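Local coordinates for putative methyl-accepting chemotaxis signal transduction protein (PDB 4XMR), which binds isoleucine in its tandem-PAS sensory domain and probably passes the signal across the membrane to steer chemotaxis, at residues T35-T40 with N123-T128; R41-D46 with G155-D160; P67-Y72 with L79-G84. All coordinates share one frame; numbering follows the deposited sequence. Where two conformers were deposited one is given.

Contact 1 (T35-T40 with N123-T128)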
loop_
_atom_site.group_PDB
_atom_site.type_symbol
_atom_site.label_atom_id
_atom_site.label_comp_id
_atom_site.label_asym_id
_atom_site.label_seq_id
_atom_site.Cartn_x
_atom_site.Cartn_y
_atom_site.Cartn_z
ATOM N N THR B 35 5.895 -3.976 2.534
ATOM C CA THR B 35 6.037 -2.594 2.972
ATOM C C THR B 35 6.500 -2.524 4.429
ATOM O O THR B 35 7.423 -1.768 4.784
ATOM C CB THR B 35 4.710 -1.846 2.780
ATOM O OG1 THR B 35 4.459 -1.722 1.372
ATOM C CG2 THR B 35 4.754 -0.464 3.407
ATOM N N ASN B 36 5.895 -3.343 5.277
ATOM C CA ASN B 36 6.263 -3.317 6.679
ATOM C C ASN B 36 7.659 -3.866 6.922
ATOM O O ASN B 36 8.372 -3.364 7.797
ATOM C CB ASN B 36 5.224 -4.046 7.523
ATOM C CG ASN B 36 3.901 -3.321 7.547
ATOM O OD1 ASN B 36 3.863 -2.105 7.379
ATOM N ND2 ASN B 36 2.809 -4.054 7.771
ATOM N N GLN B 37 8.051 -4.887 6.160
ATOM C CA GLN B 37 9.400 -5.415 6.259
ATOM C C GLN B 37 10.436 -4.380 5.839
ATOM O O GLN B 37 11.460 -4.223 6.506
ATOM C CB GLN B 37 9.556 -6.687 5.429
ATOM C CG GLN B 37 8.834 -7.897 5.991
ATOM C CD GLN B 37 8.857 -9.054 5.019
ATOM O OE1 GLN B 37 8.606 -8.873 3.830
ATOM N NE2 GLN B 37 9.175 -10.238 5.511
ATOM N N SER B 38 10.170 -3.683 4.738
ATOM C CA SER B 38 11.115 -2.682 4.253
ATOM C C SER B 38 11.288 -1.558 5.263
ATOM O O SER B 38 12.407 -1.107 5.521
ATOM C CB SER B 38 10.693 -2.130 2.889
ATOM O OG SER B 38 10.804 -3.139 1.889
ATOM N N PHE B 39 10.178 -1.122 5.847
ATOM C CA PHE B 39 10.202 -0.089 6.874
ATOM C C PHE B 39 11.086 -0.531 8.040
ATOM O O PHE B 39 11.906 0.236 8.542
ATOM C CB PHE B 39 8.760 0.150 7.338
ATOM C CG PHE B 39 8.619 0.996 8.581
ATOM C CD1 PHE B 39 8.483 2.372 8.487
ATOM C CD2 PHE B 39 8.562 0.406 9.840
ATOM C CE1 PHE B 39 8.307 3.149 9.626
ATOM C CE2 PHE B 39 8.402 1.173 10.986
ATOM C CZ PHE B 39 8.265 2.546 10.878
ATOM N N THR B 40 10.896 -1.766 8.486
ATOM C CA THR B 40 11.621 -2.280 9.640
ATOM C C THR B 40 13.115 -2.392 9.349
ATOM O O THR B 40 13.942 -2.064 10.202
ATOM C CB THR B 40 11.018 -3.636 10.083
ATOM O OG1 THR B 40 9.628 -3.439 10.368
ATOM C CG2 THR B 40 11.699 -4.163 11.338
ATOM N N ASN B 123 18.702 -14.104 10.957
ATOM C CA ASN B 123 19.208 -12.903 10.319
ATOM C C ASN B 123 18.044 -12.094 9.783
ATOM O O ASN B 123 18.184 -10.926 9.433
ATOM C CB ASN B 123 20.110 -13.287 9.148
ATOM C CG ASN B 123 21.571 -13.001 9.415
ATOM O OD1 ASN B 123 21.970 -12.735 10.547
ATOM N ND2 ASN B 123 22.381 -13.057 8.364
ATOM N N ASP B 124 16.888 -12.742 9.720
ATOM C CA ASP B 124 15.743 -12.198 9.017
ATOM C C ASP B 124 14.846 -11.370 9.917
ATOM O O ASP B 124 14.958 -11.400 11.143
ATOM C CB ASP B 124 14.919 -13.332 8.406
ATOM C CG ASP B 124 15.710 -14.158 7.418
ATOM O OD1 ASP B 124 16.608 -13.596 6.755
ATOM O OD2 ASP B 124 15.435 -15.370 7.304
ATOM N N ILE B 125 13.955 -10.616 9.289
ATOM C CA ILE B 125 12.830 -10.055 10.001
ATOM C C ILE B 125 11.938 -11.215 10.394
ATOM O O ILE B 125 11.698 -12.132 9.598
ATOM C CB ILE B 125 12.042 -9.087 9.126
ATOM C CG1 ILE B 125 12.905 -7.879 8.806
ATOM C CG2 ILE B 125 10.735 -8.658 9.813
ATOM C CD1 ILE B 125 12.281 -6.959 7.850
ATOM N N PHE B 126 11.490 -11.199 11.639
ATOM C CA PHE B 126 10.496 -12.143 12.095
ATOM C C PHE B 126 9.132 -11.476 12.081
ATOM O O PHE B 126 8.983 -10.345 12.545
ATOM C CB PHE B 126 10.823 -12.667 13.494
ATOM C CG PHE B 126 9.883 -13.734 13.960
ATOM C CD1 PHE B 126 9.965 -15.019 13.442
ATOM C CD2 PHE B 126 8.910 -13.457 14.901
ATOM C CE1 PHE B 126 9.094 -16.005 13.859
ATOM C CE2 PHE B 126 8.032 -14.441 15.323
ATOM C CZ PHE B 126 8.126 -15.718 14.804
ATOM N N VAL B 127 8.142 -12.183 11.551
ATOM C CA VAL B 127 6.777 -11.685 11.531
ATOM C C VAL B 127 5.942 -12.583 12.429
ATOM O O VAL B 127 5.810 -13.784 12.165
ATOM C CB VAL B 127 6.186 -11.721 10.114
ATOM C CG1 VAL B 127 4.784 -11.111 10.109
ATOM C CG2 VAL B 127 7.107 -11.010 9.126
ATOM N N THR B 128 5.386 -12.027 13.495
ATOM C CA THR B 128 4.583 -12.814 14.409
ATOM C C THR B 128 3.191 -13.053 13.852
ATOM O O THR B 128 2.688 -12.263 13.051
ATOM C CB THR B 128 4.385 -12.109 15.767
ATOM O OG1 THR B 128 3.541 -10.962 15.600
ATOM C CG2 THR B 128 5.708 -11.688 16.361
HETATM O O HOH W 1 10.419 -12.076 7.193
#
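Ile125 meets the helix carrying Gln37 with the end of its longer branch: CD1 rests against the backbone of the helix, 3.2 Å from Gln37 O and 3.6 Å from Gln37 CA. With CG1 anti to the carbonyl carbon (chi1 -66°) and the chain extended beyond it (chi2 174°), the methyl is carried straight out from the loop onto the helix. The side chains of Gln37 and Ile125 lie at a slant to each other; Gln37 offers CB at 3.7 Å from Ile125 CD1, and Thr40, one turn further along, adds its CB, 4.2 Å from Ile125 CD1. The polar end of Gln37 extends past this apolar patch, and its NE2 lies 4.2 Å from Val127 CG2. A water joins the two segments at this point, donating to Ile125 O at 2.7 Å and taking a weak hydrogen bond from Gln37 NE2. On the helix, Thr40 OG1 turns back to Asn36 O at 2.9 Å, while Thr40 N reaches the same oxygen from the other face of its carbonyl plane, so the hydroxyl of Thr40 is satisfied within its own helix. The contact thus sets helix 9-48 against the beginning of strand 126-132, outermost in its sheet within this chain. Strand 139-149 lies alongside, with Tyr143 touching Thr40 and Lys145 touching Ile125, and Leu157 and Val159 of strand 152-162 also pack on Thr40.

Contact 2 (R41-D46 with G155-D160). With ILE (isoleucine), chain E.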
loop_
_atom_site.group_PDB
_atom_site.type_symbol
_atom_site.label_atom_id
_atom_site.label_comp_id
_atom_site.label_asym_id
_atom_site.label_seq_id
_atom_site.Cartn_x
_atom_site.Cartn_y
_atom_site.Cartn_z
ATOM N N ARG B 41 13.465 -2.816 8.137
ATOM C CA ARG B 41 14.868 -2.874 7.723
ATOM C C ARG B 41 15.507 -1.489 7.692
ATOM O O ARG B 41 16.661 -1.319 8.091
ATOM C CB ARG B 41 15.007 -3.522 6.347
ATOM C CG ARG B 41 14.920 -5.044 6.344
ATOM C CD ARG B 41 15.348 -5.601 4.989
ATOM N NE ARG B 41 14.317 -5.359 3.992
ATOM C CZ ARG B 41 13.353 -6.224 3.706
ATOM N NH1 ARG B 41 13.311 -7.400 4.324
ATOM N NH2 ARG B 41 12.445 -5.921 2.794
ATOM N N ALA B 42 14.770 -0.499 7.199
ATOM C CA ALA B 42 15.286 0.865 7.147
ATOM C C ALA B 42 15.552 1.385 8.561
ATOM O O ALA B 42 16.580 2.030 8.821
ATOM C CB ALA B 42 14.320 1.775 6.400
ATOM N N LEU B 43 14.619 1.118 9.468
ATOM C CA LEU B 43 14.759 1.530 10.859
ATOM C C LEU B 43 15.992 0.871 11.492
ATOM O O LEU B 43 16.788 1.544 12.148
ATOM C CB LEU B 43 13.477 1.204 11.626
ATOM C CG LEU B 43 13.451 1.549 13.110
ATOM C CD1 LEU B 43 13.960 2.960 13.384
ATOM C CD2 LEU B 43 12.018 1.414 13.605
ATOM N N GLU B 44 16.166 -0.434 11.281
ATOM C CA GLU B 44 17.357 -1.128 11.771
ATOM C C GLU B 44 18.632 -0.442 11.297
ATOM O O GLU B 44 19.568 -0.243 12.070
ATOM C CB GLU B 44 17.344 -2.579 11.281
ATOM C CG GLU B 44 18.715 -3.296 11.343
ATOM C CD GLU B 44 18.729 -4.624 10.596
ATOM O OE1 GLU B 44 18.154 -4.703 9.483
ATOM O OE2 GLU B 44 19.314 -5.597 11.124
ATOM N N LYS B 45 18.670 -0.097 10.018
ATOM C CA LYS B 45 19.869 0.495 9.431
ATOM C C LYS B 45 20.163 1.861 10.055
ATOM O O LYS B 45 21.321 2.176 10.347
ATOM C CB LYS B 45 19.735 0.596 7.909
ATOM C CG LYS B 45 20.983 1.064 7.175
ATOM C CD LYS B 45 20.752 1.068 5.661
ATOM C CE LYS B 45 21.959 1.613 4.912
ATOM N NZ LYS B 45 21.766 1.537 3.436
ATOM N N ASP B 46 19.127 2.666 10.284
ATOM C CA ASP B 46 19.354 3.960 10.913
ATOM C C ASP B 46 19.803 3.818 12.370
ATOM O O ASP B 46 20.642 4.580 12.831
ATOM C CB ASP B 46 18.105 4.838 10.788
ATOM C CG ASP B 46 18.141 5.724 9.557
ATOM O OD1 ASP B 46 19.251 6.132 9.134
ATOM O OD2 ASP B 46 17.058 6.040 9.021
ATOM N N GLY B 155 20.134 -5.153 20.700
ATOM C CA GLY B 155 18.809 -5.441 21.186
ATOM C C GLY B 155 17.960 -5.895 20.035
ATOM O O GLY B 155 18.472 -6.144 18.943
ATOM N N VAL B 156 16.668 -6.019 20.286
ATOM C CA VAL B 156 15.734 -6.437 19.257
ATOM C C VAL B 156 14.740 -5.312 18.979
ATOM O O VAL B 156 14.031 -4.850 19.874
ATOM C CB VAL B 156 14.989 -7.726 19.644
ATOM C CG1 VAL B 156 13.948 -8.058 18.587
ATOM C CG2 VAL B 156 15.991 -8.884 19.813
ATOM N N LEU B 157 14.725 -4.863 17.731
ATOM C CA LEU B 157 13.764 -3.875 17.259
ATOM C C LEU B 157 12.422 -4.540 17.013
ATOM O O LEU B 157 12.368 -5.630 16.422
ATOM C CB LEU B 157 14.268 -3.287 15.952
ATOM C CG LEU B 157 13.315 -2.358 15.206
ATOM C CD1 LEU B 157 13.119 -1.056 15.980
ATOM C CD2 LEU B 157 13.846 -2.088 13.805
ATOM N N GLY B 158 11.340 -3.894 17.440
ATOM C CA GLY B 158 10.003 -4.354 17.130
ATOM C C GLY B 158 9.134 -3.229 16.602
ATOM O O GLY B 158 9.236 -2.071 17.049
ATOM N N VAL B 159 8.296 -3.576 15.631
ATOM C CA VAL B 159 7.321 -2.664 15.046
ATOM C C VAL B 159 5.955 -3.340 15.085
ATOM O O VAL B 159 5.795 -4.430 14.516
ATOM C CB VAL B 159 7.699 -2.311 13.589
ATOM C CG1 VAL B 159 6.602 -1.476 12.934
ATOM C CG2 VAL B 159 9.052 -1.596 13.541
ATOM N N ASP B 160 4.988 -2.721 15.761
ATOM C CA ASP B 160 3.646 -3.284 15.861
ATOM C C ASP B 160 2.704 -2.530 14.941
ATOM O O ASP B 160 2.544 -1.302 15.063
ATOM C CB ASP B 160 3.070 -3.177 17.281
ATOM C CG ASP B 160 3.840 -3.972 18.321
ATOM O OD1 ASP B 160 4.676 -4.826 17.969
ATOM O OD2 ASP B 160 3.580 -3.729 19.518
HETATM N N ILE E . 3.552 -5.704 21.369
HETATM C CA ILE E . 4.711 -6.035 22.182
HETATM C C ILE E . 4.294 -7.095 23.192
HETATM O O ILE E . 5.116 -7.853 23.692
HETATM C CB ILE E . 5.303 -4.779 22.875
HETATM C CG1 ILE E . 6.696 -5.091 23.430
HETATM C CG2 ILE E . 4.373 -4.250 23.958
HETATM C CD1 ILE E . 7.468 -3.865 23.886
HETATM O OXT ILE E . 3.105 -7.227 23.493
#
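Helix 41-46 and strand 155-160 run roughly antiparallel, their axes at 144° and 9.5 Å apart at closest approach, with Glu44 and Leu157 the nearest pair of CA atoms. Leucine fills the space between them. Leu43 and Leu157 slant across one another, and both methyls of Leu157 take part: its CD1 lies 3.6 Å from Leu43 CD2, while its CD2 sits 3.7 Å from Leu43 CG. Each leucine has CG anti to its own backbone N (chi1 179° for Leu43 and 173° for Leu157), which sends both branched ends into the gap between helix and sheet. Leu157 CD2 also reaches the helix backbone, 3.8 Å from Glu44 N. Val159, two residues along the same face of the strand, adds CG2 at 4.2 Å from Leu43 CD2. Glu44 gives this layer little more than its CB; its carboxylate leads away to a salt bridge with Lys145. Ile68 and Leu69 of helix 58-76 add to the cluster, Ile68 touching Leu43 and Leu69 touching Leu157. On the other face of the strand, the side chain of Asp160 accepts a hydrogen bond from the amino group of the bound isoleucine, with ILE N at 2.7 Å from Asp160 OD2. Asn80 also bonds to this oxygen, whereas Tyr82 and Thr142 bond to OD1, so that both carboxylate oxygens are gripped and the group is held in place. A long helix packed on one face of an antiparallel sheet, with the amino-acid pocket on the other, is characteristic of PAS-like Cache sensor domains.

Contact 3 (P67-Y72 with L79-G84); sequences PILKYY and LNVYLG. With ILE (isoleucine), chain E.
Helix 67-72 lies over strand 80-84 in a nearly antiparallel sense, the axes 8.0 Å apart at closest approach and inclined at 155°; Leu69 and Val81 bring their CA atoms closest, at 5.8 Å. Leu69 sets its two methyls on the strand at different points. Its CD2 meets Val81 CG1 at 3.8 Å as the side chains pass at a slant, while Leu69 CD1 covers the backbone, 4.0 Å from Tyr82 CA. Val81 holds CG1 anti to its backbone N (chi1 177°), directing that methyl to the helix, where Leu69 O is also near. Tyr82 leaves the strand on the far side and belongs to the ligand pocket. The bound isoleucine lays its CD1 over the centre of the Tyr82 ring, 3.6 Å above the plane, and its CA approaches Tyr82 OH at 3.5 Å. With its hydroxyl held by Asp160, the ring also meets Trp115 edge-to-face. Leu79 and Asn80 both face Asp160 of strand 152-162 and both hydrogen-bond to its backbone, a classic beta bulge. On the strand's other flank lies strand 90-94, whose Leu91 and Ser93 touch Leu69, while Leu43 of helix 9-48 packs on Val81.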
loop_
_atom_site.group_PDB
_atom_site.type_symbol
_atom_site.label_atom_id
_atom_site.label_comp_id
_atom_site.label_asym_id
_atom_site.label_seq_id
_atom_site.Cartn_x
_atom_site.Cartn_y
_atom_site.Cartn_z
ATOM N N PRO B 67 14.507 9.276 19.515
ATOM C CA PRO B 67 13.968 10.120 18.441
ATOM C C PRO B 67 13.761 9.344 17.141
ATOM O O PRO B 67 12.793 9.597 16.433
ATOM C CB PRO B 67 15.040 11.208 18.284
ATOM C CG PRO B 67 15.663 11.308 19.639
ATOM C CD PRO B 67 15.700 9.878 20.138
ATOM N N ILE B 68 14.650 8.409 16.835
ATOM C CA ILE B 68 14.510 7.648 15.598
ATOM C C ILE B 68 13.242 6.786 15.640
ATOM O O ILE B 68 12.480 6.741 14.665
ATOM C CB ILE B 68 15.748 6.750 15.335
ATOM C CG1 ILE B 68 17.034 7.564 15.435
ATOM C CG2 ILE B 68 15.636 6.121 13.964
ATOM C CD1 ILE B 68 18.311 6.767 15.115
ATOM N N LEU B 69 13.000 6.130 16.775
ATOM C CA LEU B 69 11.796 5.319 16.921
ATOM C C LEU B 69 10.554 6.173 16.732
ATOM O O LEU B 69 9.604 5.763 16.066
ATOM C CB LEU B 69 11.734 4.656 18.298
ATOM C CG LEU B 69 12.901 3.765 18.715
ATOM C CD1 LEU B 69 12.658 3.224 20.132
ATOM C CD2 LEU B 69 13.111 2.625 17.727
ATOM N N LYS B 70 10.555 7.360 17.335
ATOM C CA LYS B 70 9.399 8.240 17.247
ATOM C C LYS B 70 9.136 8.722 15.820
ATOM O O LYS B 70 7.997 8.698 15.346
ATOM C CB LYS B 70 9.564 9.445 18.176
ATOM C CG LYS B 70 8.363 10.394 18.158
ATOM C CD LYS B 70 8.557 11.601 19.072
ATOM C CE LYS B 70 9.441 12.657 18.430
ATOM N NZ LYS B 70 9.292 13.993 19.093
ATOM N N TYR B 71 10.176 9.190 15.140
ATOM C CA TYR B 71 9.980 9.719 13.793
ATOM C C TYR B 71 9.528 8.594 12.864
ATOM O O TYR B 71 8.618 8.775 12.059
ATOM C CB TYR B 71 11.244 10.410 13.262
ATOM C CG TYR B 71 11.603 11.670 14.011
ATOM C CD1 TYR B 71 10.634 12.619 14.315
ATOM C CD2 TYR B 71 12.906 11.898 14.446
ATOM C CE1 TYR B 71 10.964 13.792 15.016
ATOM C CE2 TYR B 71 13.239 13.054 15.137
ATOM C CZ TYR B 71 12.277 13.996 15.428
ATOM O OH TYR B 71 12.648 15.140 16.124
ATOM N N TYR B 72 10.130 7.418 12.999
ATOM C CA TYR B 72 9.680 6.297 12.184
ATOM C C TYR B 72 8.231 5.911 12.500
ATOM O O TYR B 72 7.425 5.676 11.595
ATOM C CB TYR B 72 10.611 5.094 12.357
ATOM C CG TYR B 72 11.727 5.018 11.341
ATOM C CD1 TYR B 72 12.860 5.834 11.441
ATOM C CD2 TYR B 72 11.664 4.107 10.296
ATOM C CE1 TYR B 72 13.895 5.749 10.512
ATOM C CE2 TYR B 72 12.693 4.012 9.370
ATOM C CZ TYR B 72 13.801 4.826 9.483
ATOM O OH TYR B 72 14.801 4.688 8.544
ATOM N N LEU B 79 1.642 1.412 15.606
ATOM C CA LEU B 79 1.073 1.482 16.948
ATOM C C LEU B 79 2.169 1.621 18.008
ATOM O O LEU B 79 2.087 2.475 18.883
ATOM C CB LEU B 79 0.212 0.254 17.229
ATOM C CG LEU B 79 -0.610 0.374 18.508
ATOM C CD1 LEU B 79 -1.708 1.420 18.301
ATOM C CD2 LEU B 79 -1.186 -0.982 18.896
ATOM N N ASN B 80 3.182 0.762 17.933
ATOM C CA ASN B 80 4.315 0.779 18.845
ATOM C C ASN B 80 5.568 0.557 18.014
ATOM O O ASN B 80 5.566 -0.259 17.081
ATOM C CB ASN B 80 4.254 -0.391 19.840
ATOM C CG ASN B 80 3.071 -0.332 20.781
ATOM O OD1 ASN B 80 2.828 0.670 21.456
ATOM N ND2 ASN B 80 2.368 -1.442 20.882
ATOM N N VAL B 81 6.636 1.266 18.348
ATOM C CA VAL B 81 7.950 1.025 17.763
ATOM C C VAL B 81 8.925 1.017 18.929
ATOM O O VAL B 81 8.894 1.934 19.746
ATOM C CB VAL B 81 8.322 2.100 16.724
ATOM C CG1 VAL B 81 9.723 1.870 16.193
ATOM C CG2 VAL B 81 7.322 2.115 15.583
ATOM N N TYR B 82 9.776 -0.004 19.032
ATOM C CA TYR B 82 10.533 -0.198 20.256
ATOM C C TYR B 82 11.836 -0.941 20.058
ATOM O O TYR B 82 12.016 -1.670 19.075
ATOM C CB TYR B 82 9.681 -0.917 21.313
ATOM C CG TYR B 82 8.929 -2.121 20.809
ATOM C CD1 TYR B 82 7.667 -1.972 20.245
ATOM C CD2 TYR B 82 9.460 -3.406 20.910
ATOM C CE1 TYR B 82 6.954 -3.067 19.784
ATOM C CE2 TYR B 82 8.755 -4.511 20.459
ATOM C CZ TYR B 82 7.503 -4.333 19.899
ATOM O OH TYR B 82 6.811 -5.443 19.465
ATOM N N LEU B 83 12.738 -0.759 21.018
ATOM C CA LEU B 83 13.979 -1.516 21.083
ATOM C C LEU B 83 14.040 -2.258 22.408
ATOM O O LEU B 83 14.100 -1.637 23.472
ATOM C CB LEU B 83 15.189 -0.591 20.925
ATOM C CG LEU B 83 16.566 -1.270 20.912
ATOM C CD1 LEU B 83 16.714 -2.221 19.725
ATOM C CD2 LEU B 83 17.692 -0.230 20.942
ATOM N N GLY B 84 13.982 -3.587 22.341
ATOM C CA GLY B 84 14.122 -4.417 23.529
ATOM C C GLY B 84 15.574 -4.736 23.826
ATOM O O GLY B 84 16.298 -5.170 22.951
HETATM N N ILE E . 3.552 -5.704 21.369
HETATM C CA ILE E . 4.711 -6.035 22.182
HETATM C C ILE E . 4.294 -7.095 23.192
HETATM O O ILE E . 5.116 -7.853 23.692
HETATM C CB ILE E . 5.303 -4.779 22.875
HETATM C CG1 ILE E . 6.696 -5.091 23.430
HETATM C CG2 ILE E . 4.373 -4.250 23.958
HETATM C CD1 ILE E . 7.468 -3.865 23.886
HETATM O OXT ILE E . 3.105 -7.227 23.493
#

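Contacts 1 and 2 occupy successive turns of helix 9-48 and meet at Thr40; contact 3 adds helix 58-76 over the neighbouring strand of the same sheet. Their burial differs. Contact 1, at the strand outermost in the sheet within this chain, is partly buried and includes a bridging water, whereas contacts 2 and 3 are buried and apolar across the helix-strand interface. Their polar chemistry lies outside this interface: an acid of contact 2 and a phenol of contact 3 meet on the isoleucine side, and Asp46 and Tyr72 bond between the helices, beside the second subunit. The apolar layer of the two buried contacts thus lies between pocket and dimer interface, a position consistent with coupling them.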